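Local coordinates for exopolygalacturonase (Yersinia enterocolitica, PDB 2UVF), which hydrolyses polygalacturonan, the backbone of pectin, from the chain end as a periplasmic family 28 glycoside hydrolase, at residues Ala353-Met358 against Gly382-Asn387; Gly401-Asn406 against Ala437-Ser442; Thr461-Arg466 against Ala491-Val496. All coordinates share one frame; numbering follows the deposited sequence.

Contact 1. Residues Ala353-Met358 against Gly382-Asn387. With ADA (alpha-D-galactopyranuronic acid), chain C; ADA (alpha-D-galactopyranuronic acid), chain B.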
loop_
_atom_site.group_PDB
_atom_site.type_symbol
_atom_site.label_atom_id
_atom_site.label_comp_id
_atom_site.label_asym_id
_atom_site.label_seq_id
_atom_site.Cartn_x
_atom_site.Cartn_y
_atom_site.Cartn_z
ATOM N N ALA A 353 14.776 -4.972 -6.059
ATOM C CA ALA A 353 15.445 -4.576 -7.301
ATOM C C ALA A 353 14.562 -3.670 -8.173
ATOM O O ALA A 353 15.064 -2.815 -8.882
ATOM C CB ALA A 353 15.935 -5.820 -8.082
ATOM N N PHE A 354 13.246 -3.827 -8.085
ATOM C CA PHE A 354 12.298 -2.990 -8.829
ATOM C C PHE A 354 11.200 -2.565 -7.824
ATOM O O PHE A 354 11.485 -1.733 -6.924
ATOM C CB PHE A 354 11.806 -3.761 -10.057
ATOM C CG PHE A 354 10.962 -2.963 -11.041
ATOM C CD1 PHE A 354 11.240 -1.650 -11.350
ATOM C CD2 PHE A 354 9.890 -3.576 -11.677
ATOM C CE1 PHE A 354 10.456 -0.939 -12.283
ATOM C CE2 PHE A 354 9.094 -2.869 -12.609
ATOM C CZ PHE A 354 9.380 -1.551 -12.908
ATOM N N HIS A 355 10.010 -3.166 -7.904
ATOM C CA HIS A 355 8.883 -2.835 -7.019
ATOM C C HIS A 355 8.930 -3.693 -5.761
ATOM O O HIS A 355 9.654 -4.680 -5.709
ATOM C CB HIS A 355 7.506 -3.083 -7.688
ATOM C CG HIS A 355 7.260 -2.324 -8.963
ATOM N ND1 HIS A 355 7.622 -1.005 -9.146
ATOM C CD2 HIS A 355 6.616 -2.689 -10.095
ATOM C CE1 HIS A 355 7.241 -0.601 -10.342
ATOM N NE2 HIS A 355 6.617 -1.601 -10.934
ATOM N N GLY A 356 8.122 -3.325 -4.762
ATOM C CA GLY A 356 8.000 -4.082 -3.506
ATOM C C GLY A 356 7.001 -5.204 -3.688
ATOM O O GLY A 356 7.281 -6.192 -4.381
ATOM N N ILE A 357 5.811 -5.029 -3.110
ATOM C CA ILE A 357 4.737 -6.032 -3.198
ATOM C C ILE A 357 3.701 -5.717 -4.289
ATOM O O ILE A 357 3.100 -4.645 -4.296
ATOM C CB ILE A 357 4.078 -6.261 -1.804
ATOM C CG1 ILE A 357 5.110 -6.882 -0.858
ATOM C CG2 ILE A 357 2.820 -7.167 -1.914
ATOM C CD1 ILE A 357 4.768 -6.831 0.566
ATOM N N MET A 358 3.512 -6.663 -5.211
ATOM C CA MET A 358 2.567 -6.511 -6.319
ATOM C C MET A 358 1.427 -7.510 -6.215
ATOM O O MET A 358 1.663 -8.700 -5.988
ATOM C CB MET A 358 3.251 -6.720 -7.676
ATOM C CG MET A 358 4.342 -5.720 -8.027
ATOM S SD MET A 358 5.159 -6.209 -9.562
ATOM C CE MET A 358 3.840 -5.893 -10.754
ATOM N N GLY A 382 5.674 0.504 -2.077
ATOM C CA GLY A 382 5.401 -0.414 -0.969
ATOM C C GLY A 382 4.485 -1.548 -1.393
ATOM O O GLY A 382 4.897 -2.699 -1.415
ATOM N N ILE A 383 3.234 -1.219 -1.718
ATOM C CA ILE A 383 2.289 -2.208 -2.213
ATOM C C ILE A 383 1.599 -1.663 -3.451
ATOM O O ILE A 383 1.026 -0.567 -3.417
ATOM C CB ILE A 383 1.222 -2.629 -1.146
ATOM C CG1 ILE A 383 1.882 -3.111 0.167
ATOM C CG2 ILE A 383 0.297 -3.725 -1.730
ATOM C CD1 ILE A 383 0.941 -3.306 1.358
ATOM N N GLU A 384 1.677 -2.416 -4.550
ATOM C CA GLU A 384 0.851 -2.142 -5.727
ATOM C C GLU A 384 -0.407 -2.988 -5.703
ATOM O O GLU A 384 -0.323 -4.189 -5.477
ATOM C CB GLU A 384 1.605 -2.434 -7.028
ATOM C CG GLU A 384 2.733 -1.507 -7.290
ATOM C CD GLU A 384 3.420 -1.791 -8.584
ATOM O OE1 GLU A 384 3.039 -2.750 -9.284
ATOM O OE2 GLU A 384 4.343 -1.040 -8.913
ATOM N N PHE A 385 -1.559 -2.345 -5.923
ATOM C CA PHE A 385 -2.813 -3.035 -6.171
ATOM C C PHE A 385 -3.195 -2.792 -7.646
ATOM O O PHE A 385 -3.346 -1.650 -8.084
ATOM C CB PHE A 385 -3.912 -2.586 -5.201
ATOM C CG PHE A 385 -3.701 -3.029 -3.769
ATOM C CD1 PHE A 385 -3.752 -4.381 -3.426
ATOM C CD2 PHE A 385 -3.471 -2.084 -2.757
ATOM C CE1 PHE A 385 -3.552 -4.802 -2.100
ATOM C CE2 PHE A 385 -3.277 -2.491 -1.430
ATOM C CZ PHE A 385 -3.321 -3.856 -1.103
ATOM N N GLY A 386 -3.298 -3.876 -8.417
ATOM C CA GLY A 386 -3.523 -3.776 -9.859
ATOM C C GLY A 386 -4.688 -4.608 -10.355
ATOM O O GLY A 386 -4.648 -5.846 -10.303
ATOM N N ASN A 387 -5.728 -3.933 -10.837
ATOM C CA ASN A 387 -6.950 -4.607 -11.326
ATOM C C ASN A 387 -7.462 -5.639 -10.327
ATOM O O ASN A 387 -7.919 -6.725 -10.705
ATOM C CB ASN A 387 -6.738 -5.241 -12.730
ATOM C CG ASN A 387 -6.445 -4.203 -13.795
ATOM O OD1 ASN A 387 -7.349 -3.750 -14.493
ATOM N ND2 ASN A 387 -5.182 -3.784 -13.892
HETATM C C1 ADA C . 3.089 2.527 -12.826
HETATM C C2 ADA C . 1.938 1.984 -11.955
HETATM C C3 ADA C . 2.522 0.891 -11.039
HETATM C C4 ADA C . 3.158 -0.247 -11.898
HETATM C C5 ADA C . 4.253 0.344 -12.813
HETATM C C6 ADA C . 5.000 -0.611 -13.784
HETATM O O2 ADA C . 1.306 3.038 -11.203
HETATM O O3 ADA C . 1.530 0.393 -10.146
HETATM O O4 ADA C . 2.170 -0.929 -12.678
HETATM O O5 ADA C . 3.732 1.460 -13.597
HETATM O O6B ADA C . 5.099 -0.228 -14.971
HETATM O O6A ADA C . 5.473 -1.687 -13.342
HETATM C C1 ADA B . 6.053 5.227 -10.065
HETATM C C2 ADA B . 6.112 3.698 -10.268
HETATM C C3 ADA B . 6.442 3.461 -11.759
HETATM C C4 ADA B . 5.159 3.811 -12.533
HETATM C C5 ADA B . 4.915 5.314 -12.306
HETATM C C6 ADA B . 3.603 5.774 -12.982
HETATM O O1 ADA B . 7.266 5.916 -10.487
HETATM O O2 ADA B . 7.015 3.060 -9.394
HETATM O O3 ADA B . 6.953 2.133 -12.035
HETATM O O4 ADA B . 4.056 3.103 -11.915
HETATM O O5 ADA B . 4.908 5.673 -10.856
HETATM O O6B ADA B . 2.528 5.624 -12.345
HETATM O O6A ADA B . 3.679 6.278 -14.131
#
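Both key side chains leave the backbone alike, His355 with CG anti to its carbonyl carbon (chi1 -58°) and Glu384 likewise (chi1 -68°). Glu384 then runs straight on beyond CG. The two side chains cross at about a right angle, and the carboxylate meets the imidazole from one face. Glu384 OE2 lies 2.9 Å above the plane of the His355 ring, over its centre. The carboxylate plane is turned 56° from the ring. Phe354 CE2 meets the opposite face of the imidazole, offset toward the rim, so the ring is sandwiched. At its edge, His355 NE2 gives a nearly straight hydrogen bond of 2.7 Å to O6A of the galacturonate of chain C. His355 ND1 is hydrogen-bonded to Asn379 O. With both nitrogens engaged in this way, the imidazole may be cationic, and the carboxylate over its face would favour that state.

These groups stand on two adjacent coils of the right-handed parallel beta-helix of family 28. Ile357 pairs with Ile383, and Met358 with Glu384, in parallel register. Ile357 N bonds to Gly382 O at 3.0 Å, and Glu384 N bonds to Ile357 O at 2.7 Å, the latter nearly along the C=O axis. The two isoleucines share the face away from the sugar, and Ile383 packs further on Val393.

Met358 lies beside Glu384 and points the same way, its CG 3.5 Å from Glu384 OE1. The bend at its chi3 brings Met358 CE against the same oxygen. Glu384 CD lies 3.3 Å from O3 of the chain C sugar.

Contact 2. Residues Gly401-Asn406 against Ala437-Ser442. With NI (nickel (II) ion), chain K; ADA (alpha-D-galactopyranuronic acid), chain B; ADA (alpha-D-galactopyranuronic acid), chain C.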
loop_
_atom_site.group_PDB
_atom_site.type_symbol
_atom_site.label_atom_id
_atom_site.label_comp_id
_atom_site.label_asym_id
_atom_site.label_seq_id
_atom_site.Cartn_x
_atom_site.Cartn_y
_atom_site.Cartn_z
ATOM N N GLY A 401 10.835 3.603 -1.470
ATOM C CA GLY A 401 11.569 4.276 -2.522
ATOM C C GLY A 401 10.652 4.993 -3.484
ATOM O O GLY A 401 11.088 5.929 -4.147
ATOM N N ASP A 402 9.393 4.564 -3.550
ATOM C CA ASP A 402 8.394 5.180 -4.435
ATOM C C ASP A 402 7.063 5.351 -3.708
ATOM O O ASP A 402 7.045 5.632 -2.494
ATOM C CB ASP A 402 8.223 4.341 -5.715
ATOM C CG ASP A 402 7.879 5.192 -6.921
ATOM O OD1 ASP A 402 6.698 5.558 -7.060
ATOM O OD2 ASP A 402 8.790 5.507 -7.719
ATOM N N ASP A 403 5.946 5.200 -4.428
ATOM C CA ASP A 403 4.622 5.404 -3.829
ATOM C C ASP A 403 4.504 4.398 -2.697
ATOM O O ASP A 403 5.050 3.307 -2.800
ATOM C CB ASP A 403 3.486 5.147 -4.832
ATOM C CG ASP A 403 3.488 6.122 -6.009
ATOM O OD1 ASP A 403 3.982 7.275 -5.842
ATOM O OD2 ASP A 403 2.958 5.753 -7.095
ATOM N N CYS A 404 3.806 4.763 -1.626
ATOM C CA CYS A 404 3.580 3.843 -0.526
ATOM C C CYS A 404 2.528 2.807 -0.890
ATOM O O CYS A 404 2.808 1.620 -0.859
ATOM C CB CYS A 404 3.213 4.602 0.758
ATOM S SG CYS A 404 4.442 5.852 1.289
ATOM N N ILE A 405 1.308 3.253 -1.173
ATOM C CA ILE A 405 0.269 2.381 -1.691
ATOM C C ILE A 405 -0.154 2.949 -3.042
ATOM O O ILE A 405 -0.521 4.124 -3.156
ATOM C CB ILE A 405 -0.951 2.213 -0.730
ATOM C CG1 ILE A 405 -0.500 1.667 0.628
ATOM C CG2 ILE A 405 -2.043 1.304 -1.354
ATOM C CD1 ILE A 405 -1.527 1.887 1.735
ATOM N N ASN A 406 -0.035 2.112 -4.071
ATOM C CA ASN A 406 -0.388 2.520 -5.414
ATOM C C ASN A 406 -1.549 1.687 -5.933
ATOM O O ASN A 406 -1.614 0.486 -5.677
ATOM C CB ASN A 406 0.820 2.346 -6.339
ATOM C CG ASN A 406 0.532 2.810 -7.745
ATOM O OD1 ASN A 406 0.127 2.029 -8.602
ATOM N ND2 ASN A 406 0.716 4.087 -7.981
ATOM N N ALA A 437 1.262 8.750 -0.002
ATOM C CA ALA A 437 0.638 7.763 0.876
ATOM C C ALA A 437 -0.367 6.934 0.091
ATOM O O ALA A 437 -0.284 5.702 0.061
ATOM C CB ALA A 437 -0.045 8.442 2.055
ATOM N N ILE A 438 -1.321 7.635 -0.526
ATOM C CA ILE A 438 -2.392 7.004 -1.286
ATOM C C ILE A 438 -2.329 7.538 -2.703
ATOM O O ILE A 438 -2.514 8.730 -2.926
ATOM C CB ILE A 438 -3.784 7.252 -0.630
ATOM C CG1 ILE A 438 -3.766 6.841 0.861
ATOM C CG2 ILE A 438 -4.935 6.591 -1.448
ATOM C CD1 ILE A 438 -3.543 5.351 1.113
ATOM N N VAL A 439 -2.021 6.644 -3.642
ATOM C CA VAL A 439 -1.776 7.018 -5.024
ATOM C C VAL A 439 -2.710 6.268 -5.965
ATOM O O VAL A 439 -2.690 5.042 -5.999
ATOM C CB VAL A 439 -0.305 6.766 -5.436
ATOM C CG1 VAL A 439 -0.056 7.317 -6.854
ATOM C CG2 VAL A 439 0.629 7.406 -4.427
ATOM N N THR A 440 -3.539 7.018 -6.699
ATOM C CA THR A 440 -4.430 6.479 -7.738
ATOM C C THR A 440 -4.147 7.134 -9.112
ATOM O O THR A 440 -4.506 8.277 -9.302
ATOM C CB THR A 440 -5.938 6.790 -7.420
ATOM O OG1 THR A 440 -6.170 8.190 -7.579
ATOM C CG2 THR A 440 -6.352 6.412 -6.014
ATOM N N GLY A 441 -3.449 6.520 -10.061
ATOM C CA GLY A 441 -2.314 5.641 -9.873
ATOM C C GLY A 441 -1.426 5.998 -11.053
ATOM O O GLY A 441 -0.262 5.653 -11.079
ATOM N N SER A 442 -2.019 6.743 -11.994
ATOM C CA SER A 442 -1.537 7.041 -13.384
ATOM C C SER A 442 -2.056 6.013 -14.382
ATOM O O SER A 442 -2.648 6.388 -15.387
ATOM C CB SER A 442 -0.033 7.248 -13.532
ATOM O OG SER A 442 0.392 6.889 -14.842
HETATM NI NI NI K . 11.851 7.817 -3.710
HETATM C C1 ADA B . 6.053 5.227 -10.065
HETATM C C2 ADA B . 6.112 3.698 -10.268
HETATM C C3 ADA B . 6.442 3.461 -11.759
HETATM C C4 ADA B . 5.159 3.811 -12.533
HETATM C C5 ADA B . 4.915 5.314 -12.306
HETATM C C6 ADA B . 3.603 5.774 -12.982
HETATM O O1 ADA B . 7.266 5.916 -10.487
HETATM O O2 ADA B . 7.015 3.060 -9.394
HETATM O O3 ADA B . 6.953 2.133 -12.035
HETATM O O4 ADA B . 4.056 3.103 -11.915
HETATM O O5 ADA B . 4.908 5.673 -10.856
HETATM O O6B ADA B . 2.528 5.624 -12.345
HETATM O O6A ADA B . 3.679 6.278 -14.131
HETATM C C1 ADA C . 3.089 2.527 -12.826
HETATM C C2 ADA C . 1.938 1.984 -11.955
HETATM C C3 ADA C . 2.522 0.891 -11.039
HETATM C C4 ADA C . 3.158 -0.247 -11.898
HETATM C C5 ADA C . 4.253 0.344 -12.813
HETATM C C6 ADA C . 5.000 -0.611 -13.784
HETATM O O2 ADA C . 1.306 3.038 -11.203
HETATM O O3 ADA C . 1.530 0.393 -10.146
HETATM O O4 ADA C . 2.170 -0.929 -12.678
HETATM O O5 ADA C . 3.732 1.460 -13.597
HETATM O O6B ADA C . 5.099 -0.228 -14.971
HETATM O O6A ADA C . 5.473 -1.687 -13.342
HETATM O O HOH W 1 11.038 7.715 -1.438
HETATM O O HOH W 2 12.833 9.772 -3.442
HETATM O O HOH W 3 12.873 7.771 -5.995
#
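Val439 makes the tight part of this contact. Its CG1 lies 3.4 Å from Asp403 OD2 and also meets Asn406 ND2, while its CG2 rests on the carboxylate carbon of Asp403. Asp403 and Val439 cross at about a right angle. The two strands pair in parallel. Ile405 N bonds to Ala437 O at 3.2 Å from above the carbonyl plane, and Val439 N bonds to Ile405 O at 3.0 Å. On the other face, Ile405 and Ile438 lie side by side and pack on Phe431.

The open side is at partly exposed Ser442, which does not touch Gly401-Asn406. Ser442 CB lies 3.3 Å from O6B of the chain B galacturonate. Gly401 O binds a nickel ion at 2.1 Å, with three waters and Asp376.

Asn406 CG is anti to the backbone N, so OD1 accepts O3 of the chain C sugar at 2.7 Å. Asn406 ND2 bonds weakly to Asp403 OD2. Asp402 OD1 accepts Asp403 N through its anti lone pair. Gly401-Asp402-Asp403 is the Gly-Asp-Asp motif of family 28. Asp402 OD1 lies 3.1 Å from C1 of the chain B sugar. O1 on that carbon, the reducing end, bonds to Asp402 OD2 at 3.2 Å, consistent with a role in glycosidic cleavage.

Contact 3. Residues Thr461-Arg466 against Ala491-Val496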
loop_
_atom_site.group_PDB
_atom_site.type_symbol
_atom_site.label_atom_id
_atom_site.label_comp_id
_atom_site.label_asym_id
_atom_site.label_seq_id
_atom_site.Cartn_x
_atom_site.Cartn_y
_atom_site.Cartn_z
ATOM N N THR A 461 6.207 12.096 4.351
ATOM C CA THR A 461 5.750 11.570 3.047
ATOM C C THR A 461 5.701 12.741 2.060
ATOM O O THR A 461 5.573 13.874 2.496
ATOM C CB THR A 461 4.340 10.929 3.190
ATOM O OG1 THR A 461 4.184 10.439 4.529
ATOM C CG2 THR A 461 4.135 9.783 2.185
ATOM N N ASP A 462 5.804 12.485 0.758
ATOM C CA ASP A 462 5.772 13.574 -0.224
ATOM C C ASP A 462 4.370 14.195 -0.326
ATOM O O ASP A 462 4.216 15.423 -0.355
ATOM C CB ASP A 462 6.243 13.100 -1.615
ATOM C CG ASP A 462 7.744 12.909 -1.702
ATOM O OD1 ASP A 462 8.427 13.101 -0.683
ATOM O OD2 ASP A 462 8.248 12.561 -2.793
ATOM N N ILE A 463 3.359 13.331 -0.394
ATOM C CA ILE A 463 2.006 13.723 -0.734
ATOM C C ILE A 463 1.071 12.832 0.068
ATOM O O ILE A 463 1.377 11.669 0.279
ATOM C CB ILE A 463 1.760 13.634 -2.312
ATOM C CG1 ILE A 463 2.684 14.611 -3.057
ATOM C CG2 ILE A 463 0.307 13.928 -2.679
ATOM C CD1 ILE A 463 2.812 14.406 -4.572
ATOM N N GLY A 464 -0.055 13.376 0.532
ATOM C CA GLY A 464 -1.101 12.542 1.140
ATOM C C GLY A 464 -1.906 11.755 0.106
ATOM O O GLY A 464 -1.883 10.533 0.073
ATOM N N LEU A 465 -2.625 12.467 -0.742
ATOM C CA LEU A 465 -3.464 11.846 -1.734
ATOM C C LEU A 465 -2.994 12.326 -3.091
ATOM O O LEU A 465 -2.980 13.531 -3.363
ATOM C CB LEU A 465 -4.943 12.175 -1.485
ATOM C CG LEU A 465 -5.977 11.662 -2.484
ATOM C CD1 LEU A 465 -5.898 10.159 -2.675
ATOM C CD2 LEU A 465 -7.391 12.073 -2.038
ATOM N N ARG A 466 -2.572 11.385 -3.936
ATOM C CA ARG A 466 -2.038 11.691 -5.265
ATOM C C ARG A 466 -2.834 10.951 -6.343
ATOM O O ARG A 466 -2.871 9.731 -6.366
ATOM C CB ARG A 466 -0.533 11.348 -5.345
ATOM C CG ARG A 466 0.128 11.438 -6.752
ATOM C CD ARG A 466 0.141 12.854 -7.348
ATOM N NE ARG A 466 1.339 13.101 -8.161
ATOM C CZ ARG A 466 1.385 13.874 -9.248
ATOM N NH1 ARG A 466 0.288 14.472 -9.699
ATOM N NH2 ARG A 466 2.531 14.031 -9.906
ATOM N N ALA A 491 6.536 16.525 2.279
ATOM C CA ALA A 491 7.670 17.085 1.527
ATOM C C ALA A 491 7.234 17.864 0.292
ATOM O O ALA A 491 7.982 18.717 -0.185
ATOM C CB ALA A 491 8.700 15.998 1.160
ATOM N N LYS A 492 6.031 17.600 -0.224
ATOM C CA LYS A 492 5.576 18.332 -1.412
ATOM C C LYS A 492 4.200 18.966 -1.266
ATOM O O LYS A 492 4.083 20.189 -1.154
ATOM C CB LYS A 492 5.584 17.448 -2.671
ATOM C CG LYS A 492 6.916 16.868 -3.102
ATOM C CD LYS A 492 6.718 16.208 -4.496
ATOM C CE LYS A 492 7.955 15.441 -4.980
ATOM N NZ LYS A 492 9.266 16.089 -4.642
ATOM N N GLN A 493 3.162 18.137 -1.295
ATOM C CA GLN A 493 1.795 18.626 -1.372
ATOM C C GLN A 493 0.839 17.786 -0.556
ATOM O O GLN A 493 1.125 16.634 -0.273
ATOM C CB GLN A 493 1.354 18.592 -2.819
ATOM C CG GLN A 493 2.307 19.333 -3.747
ATOM C CD GLN A 493 1.942 19.123 -5.175
ATOM O OE1 GLN A 493 2.293 18.111 -5.773
ATOM N NE2 GLN A 493 1.214 20.060 -5.728
ATOM N N VAL A 494 -0.302 18.368 -0.205
ATOM C CA VAL A 494 -1.363 17.687 0.529
ATOM C C VAL A 494 -2.184 16.764 -0.389
ATOM O O VAL A 494 -2.366 15.576 -0.101
ATOM C CB VAL A 494 -2.299 18.717 1.236
ATOM C CG1 VAL A 494 -3.455 18.035 1.897
ATOM C CG2 VAL A 494 -1.522 19.593 2.237
ATOM N N MET A 495 -2.707 17.333 -1.469
ATOM C CA MET A 495 -3.464 16.574 -2.451
ATOM C C MET A 495 -3.125 17.064 -3.854
ATOM O O MET A 495 -2.989 18.264 -4.085
ATOM C CB MET A 495 -4.973 16.653 -2.183
ATOM C CG MET A 495 -5.825 15.867 -3.166
ATOM S SD MET A 495 -7.566 15.784 -2.731
ATOM C CE MET A 495 -8.128 17.439 -3.165
ATOM N N VAL A 496 -2.958 16.120 -4.773
ATOM C CA VAL A 496 -2.827 16.434 -6.203
ATOM C C VAL A 496 -3.770 15.565 -7.033
ATOM O O VAL A 496 -4.009 14.399 -6.724
ATOM C CB VAL A 496 -1.376 16.297 -6.738
ATOM C CG1 VAL A 496 -1.239 16.982 -8.091
ATOM C CG2 VAL A 496 -0.395 16.901 -5.781
#
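Four pairs of side chains lie side by side here, pointing the same way: Asp462 with Lys492, Ile463 with Gln493, Leu465 with Met495, and Arg466 with Val496. In the first, Lys492 CE carries the touch, 3.6 Å from Asp462 OD2. The charged ends stay 4.1 Å apart, Asp462 OD2 to Lys492 NZ, too far for a salt bridge. Ile463 CD1 touches Gln493 OE1 (3.9 Å) and Val496 CG2 (4.2 Å). Gln493 sends its NE2 to Glu540 and Pro537 O on the following coil.

Such in-register pairing belongs to the parallel beta-helix, in which one coil repeats the path of the last. The backbone bends at Gly464-Leu465 and again at Val494. Val494 O is held there by Leu465 N at 3.2 Å and, weakly, by Gly464 N. Before the bend, Asp462 O accepts two in-plane bonds, from Lys492 N and Gln493 N.

Past it, Leu465 CD2 touches Met495 SD at 3.8 Å on the inner face, among Phe482, Phe522 and Leu524. Arg466 and Val496 take the other face. In the conformer given, of two modelled, bends at chi2 and chi3 lay the arginine along the valine, Arg466 NH1 3.3 Å from Val496 CG1. This NH1 bonds weakly to Thr498.

How the contacts relate
From the N terminus the contacts come in series, and none nests in or crosses another. Contact 1 closes a loop of 23 residues, contact 2 one of 30 and contact 3 one of 24. Each loop is mostly the rest of a beta-helix coil. These strands are successive neighbours across the coils: 357-360, 383-386, 405-408, 438-441, 463-470, 493-500. Strands 383-386 and 405-408 join contacts 1 and 2, where Phe385 N lies 2.8 Å from Asn406 O, a probable hydrogen bond. Strands 438-441 and 463-470 join contacts 2 and 3 in the same way. Contacts 1 and 2 share both sugars. Contact 3 continues the helix, its centre about 19 Å from that of contact 1.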